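Local coordinates for protein hydrolase, isochorismatase family (Pseudomonas putida, PDB 4L07) that probably hydrolyses maleamate to maleate and ammonia, as a maleamate amidase of the isochorismatase family, at residues F67-I77 with A90-I101. Sequence-based numbering, arbitrary orientation.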
# COMPACT_ATOMS: atom_id res chain seq x y z
N PHE A 67 15.72 -7.01 -9.57
CA PHE A 67 16.65 -6.76 -8.46
C PHE A 67 16.15 -5.61 -7.60
O PHE A 67 15.58 -4.65 -8.12
CB PHE A 67 18.04 -6.39 -9.00
CG PHE A 67 18.73 -7.51 -9.72
CD1 PHE A 67 18.41 -7.83 -11.04
CD2 PHE A 67 19.74 -8.23 -9.09
CE1 PHE A 67 19.05 -8.86 -11.71
CE2 PHE A 67 20.39 -9.27 -9.75
CZ PHE A 67 20.05 -9.58 -11.06
N THR A 68 16.39 -5.69 -6.29
CA THR A 68 16.07 -4.59 -5.38
C THR A 68 17.33 -4.05 -4.71
O THR A 68 18.33 -4.75 -4.58
CB THR A 68 15.04 -5.01 -4.30
OG1 THR A 68 15.69 -5.75 -3.27
CG2 THR A 68 13.93 -5.86 -4.90
N THR A 69 17.26 -2.79 -4.31
CA THR A 69 18.34 -2.14 -3.57
C THR A 69 17.72 -1.12 -2.62
O THR A 69 16.67 -0.53 -2.92
CB THR A 69 19.38 -1.48 -4.51
OG1 THR A 69 20.54 -1.08 -3.77
CG2 THR A 69 18.80 -0.26 -5.22
N ILE A 70 18.35 -0.95 -1.46
CA ILE A 70 18.00 0.11 -0.53
C ILE A 70 18.91 1.31 -0.83
O ILE A 70 20.14 1.18 -0.79
CB ILE A 70 18.19 -0.32 0.94
CG1 ILE A 70 17.19 -1.44 1.32
CG2 ILE A 70 18.05 0.88 1.87
CD1 ILE A 70 17.48 -2.12 2.65
N ALA A 71 18.31 2.45 -1.13
CA ALA A 71 19.08 3.68 -1.37
C ALA A 71 18.32 4.90 -0.86
O ALA A 71 17.10 4.98 -1.02
CB ALA A 71 19.37 3.84 -2.86
N TYR A 72 19.04 5.82 -0.23
CA TYR A 72 18.46 7.05 0.34
C TYR A 72 19.06 8.33 -0.20
O TYR A 72 20.26 8.41 -0.46
CB TYR A 72 18.64 7.09 1.86
CG TYR A 72 18.09 5.88 2.55
CD1 TYR A 72 16.72 5.71 2.69
CD2 TYR A 72 18.94 4.90 3.04
CE1 TYR A 72 16.20 4.58 3.31
CE2 TYR A 72 18.44 3.77 3.67
CZ TYR A 72 17.07 3.62 3.80
OH TYR A 72 16.56 2.51 4.41
N HIS A 73 18.22 9.35 -0.32
CA HIS A 73 18.69 10.72 -0.44
C HIS A 73 18.97 11.20 0.95
O HIS A 73 18.28 10.80 1.90
CB HIS A 73 17.64 11.60 -1.10
CG HIS A 73 17.29 11.17 -2.50
ND1 HIS A 73 18.15 11.29 -3.53
CD2 HIS A 73 16.12 10.62 -3.02
CE1 HIS A 73 17.57 10.83 -4.65
NE2 HIS A 73 16.32 10.43 -4.34
N PRO A 74 19.99 12.07 1.12
CA PRO A 74 20.36 12.58 2.44
C PRO A 74 19.18 13.12 3.26
O PRO A 74 19.09 12.87 4.46
CB PRO A 74 21.34 13.70 2.12
CG PRO A 74 21.98 13.25 0.85
CD PRO A 74 20.90 12.57 0.07
N GLY A 75 18.27 13.84 2.60
CA GLY A 75 17.11 14.44 3.28
C GLY A 75 16.11 13.43 3.83
O GLY A 75 15.31 13.76 4.70
N GLU A 76 16.14 12.20 3.31
CA GLU A 76 15.24 11.14 3.77
C GLU A 76 15.66 10.54 5.10
O GLU A 76 14.81 10.05 5.86
CB GLU A 76 15.12 10.03 2.73
CG GLU A 76 14.34 10.42 1.48
CD GLU A 76 14.30 9.31 0.44
OE1 GLU A 76 13.20 9.05 -0.09
OE2 GLU A 76 15.35 8.69 0.16
N ILE A 77 16.96 10.57 5.39
CA ILE A 77 17.52 9.91 6.58
C ILE A 77 16.80 10.29 7.90
O ILE A 77 16.34 9.40 8.63
CB ILE A 77 19.06 10.10 6.70
CG1 ILE A 77 19.79 9.71 5.40
CG2 ILE A 77 19.63 9.35 7.90
CD1 ILE A 77 19.83 8.23 5.08
N ALA A 90 21.94 4.05 6.94
CA ALA A 90 22.07 5.43 6.47
C ALA A 90 23.25 5.63 5.52
O ALA A 90 23.32 6.63 4.80
CB ALA A 90 22.16 6.38 7.66
N ALA A 91 24.18 4.67 5.50
CA ALA A 91 25.34 4.70 4.60
C ALA A 91 24.97 4.41 3.14
O ALA A 91 25.76 4.68 2.22
CB ALA A 91 26.41 3.72 5.09
N LEU A 92 23.76 3.89 2.92
CA LEU A 92 23.30 3.47 1.60
C LEU A 92 22.72 4.64 0.81
O LEU A 92 21.51 4.73 0.60
CB LEU A 92 22.29 2.31 1.73
CG LEU A 92 22.75 0.96 2.34
CD1 LEU A 92 23.82 0.28 1.50
CD2 LEU A 92 23.25 1.07 3.77
N LEU A 93 23.60 5.53 0.35
CA LEU A 93 23.19 6.78 -0.30
C LEU A 93 23.24 6.67 -1.81
O LEU A 93 24.13 6.01 -2.35
CB LEU A 93 24.09 7.94 0.16
CG LEU A 93 24.07 8.37 1.63
CD1 LEU A 93 25.25 9.28 1.95
CD2 LEU A 93 22.75 9.04 2.02
N TYR A 94 22.28 7.31 -2.50
CA TYR A 94 22.29 7.37 -3.96
C TYR A 94 23.67 7.86 -4.42
O TYR A 94 24.28 8.70 -3.76
CB TYR A 94 21.23 8.34 -4.50
CG TYR A 94 19.80 7.86 -4.49
CD1 TYR A 94 19.00 8.06 -3.38
CD2 TYR A 94 19.23 7.24 -5.61
CE1 TYR A 94 17.68 7.64 -3.36
CE2 TYR A 94 17.90 6.81 -5.59
CZ TYR A 94 17.13 7.02 -4.46
OH TYR A 94 15.80 6.62 -4.41
N GLY A 95 24.16 7.30 -5.53
CA GLY A 95 25.45 7.70 -6.08
C GLY A 95 26.66 7.06 -5.41
O GLY A 95 27.80 7.29 -5.84
N SER A 96 26.44 6.28 -4.35
CA SER A 96 27.54 5.56 -3.70
C SER A 96 27.67 4.14 -4.26
O SER A 96 26.73 3.60 -4.84
CB SER A 96 27.36 5.53 -2.17
OG SER A 96 26.37 4.58 -1.78
N ARG A 97 28.84 3.54 -4.06
CA ARG A 97 29.07 2.16 -4.47
C ARG A 97 28.18 1.18 -3.68
O ARG A 97 27.82 0.12 -4.19
CB ARG A 97 30.55 1.78 -4.32
CG ARG A 97 30.92 0.45 -4.96
CD ARG A 97 32.42 0.20 -4.91
NE ARG A 97 32.76 -1.13 -5.41
CZ ARG A 97 32.85 -2.22 -4.66
NH1 ARG A 97 33.16 -3.39 -5.21
NH2 ARG A 97 32.61 -2.15 -3.36
N LEU A 98 27.82 1.56 -2.45
CA LEU A 98 27.08 0.68 -1.54
C LEU A 98 25.74 0.24 -2.13
O LEU A 98 25.28 -0.87 -1.88
CB LEU A 98 26.82 1.38 -0.19
CG LEU A 98 27.84 1.93 0.83
CD1 LEU A 98 28.01 1.04 2.06
CD2 LEU A 98 29.17 2.37 0.23
N VAL A 99 25.13 1.11 -2.94
CA VAL A 99 23.79 0.89 -3.47
C VAL A 99 23.78 0.14 -4.81
O VAL A 99 22.73 -0.31 -5.27
CB VAL A 99 23.04 2.24 -3.57
CG1 VAL A 99 21.71 2.08 -4.30
CG2 VAL A 99 22.82 2.81 -2.17
N GLU A 100 24.96 -0.00 -5.41
CA GLU A 100 25.10 -0.69 -6.69
C GLU A 100 24.96 -2.19 -6.52
O GLU A 100 25.47 -2.76 -5.55
CB GLU A 100 26.45 -0.36 -7.32
CG GLU A 100 26.59 1.07 -7.80
CD GLU A 100 25.75 1.35 -9.05
OE1 GLU A 100 25.04 2.38 -9.06
OE2 GLU A 100 25.80 0.54 -10.01
N ILE A 101 24.28 -2.83 -7.47
CA ILE A 101 24.07 -4.27 -7.45
C ILE A 101 25.42 -4.95 -7.70
O ILE A 101 26.15 -4.56 -8.62
CB ILE A 101 23.02 -4.72 -8.50
CG1 ILE A 101 21.67 -4.01 -8.27
CG2 ILE A 101 22.84 -6.23 -8.51
CD1 ILE A 101 21.08 -4.19 -6.87
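Beyond the end of strand 65-70 of the parallel sheet, a single beta bridge joins Tyr72 to Leu93 and ties the chain leaving the strand to the loop that leads back to strand 112-116. Tyr72 N donates a hydrogen bond to Leu92 O, 2.8 Å, and Tyr94 N returns one to Tyr72 O at 3.1 Å.

Next to the bridge the Tyr94 ring is sandwiched. Over one face lies the flat imidazole of His73 in an offset stack, centroids 3.8 Å apart and planes 10° from parallel; the opposite face receives Ala71 CB in a CH-pi contact almost along the ring normal, 4.0 Å from the centroid. Val99 CG1 presses tightly on the same methyl, 3.3 Å from Ala71 CB, so a larger side chain would meet the ring or the valine. With CG anti to the carbonyl carbon (chi1 -61°), the His73 ring turns back over the tyrosine although its CB points away; Val113 of the second subunit also packs on His73. Glu76 OE2 accepts from His73 N and forms a salt bridge with Lys117 NZ, to which Tyr94 OH is hydrogen-bonded. An alanine in place of Tyr94 would probably leave one face of the His73 imidazole without its stacking partner and deprive Lys117 NZ of one of its hydrogen-bond partners.

Towards the strand, the Thr69 hydroxyl, anti to the residue's own N (chi1 -169°), brings OG1 within 2.8 Å of Val99 O, to which it donates, while CG2 lies by Val99 CG1. Branched Ile101 sets CG2 against Phe67 CD2 at 3.7 Å. A long loop connection between neighbouring parallel strands 65-70 and 112-116 is thus folded back on the strand's end, within the alpha/beta isochorismatase fold.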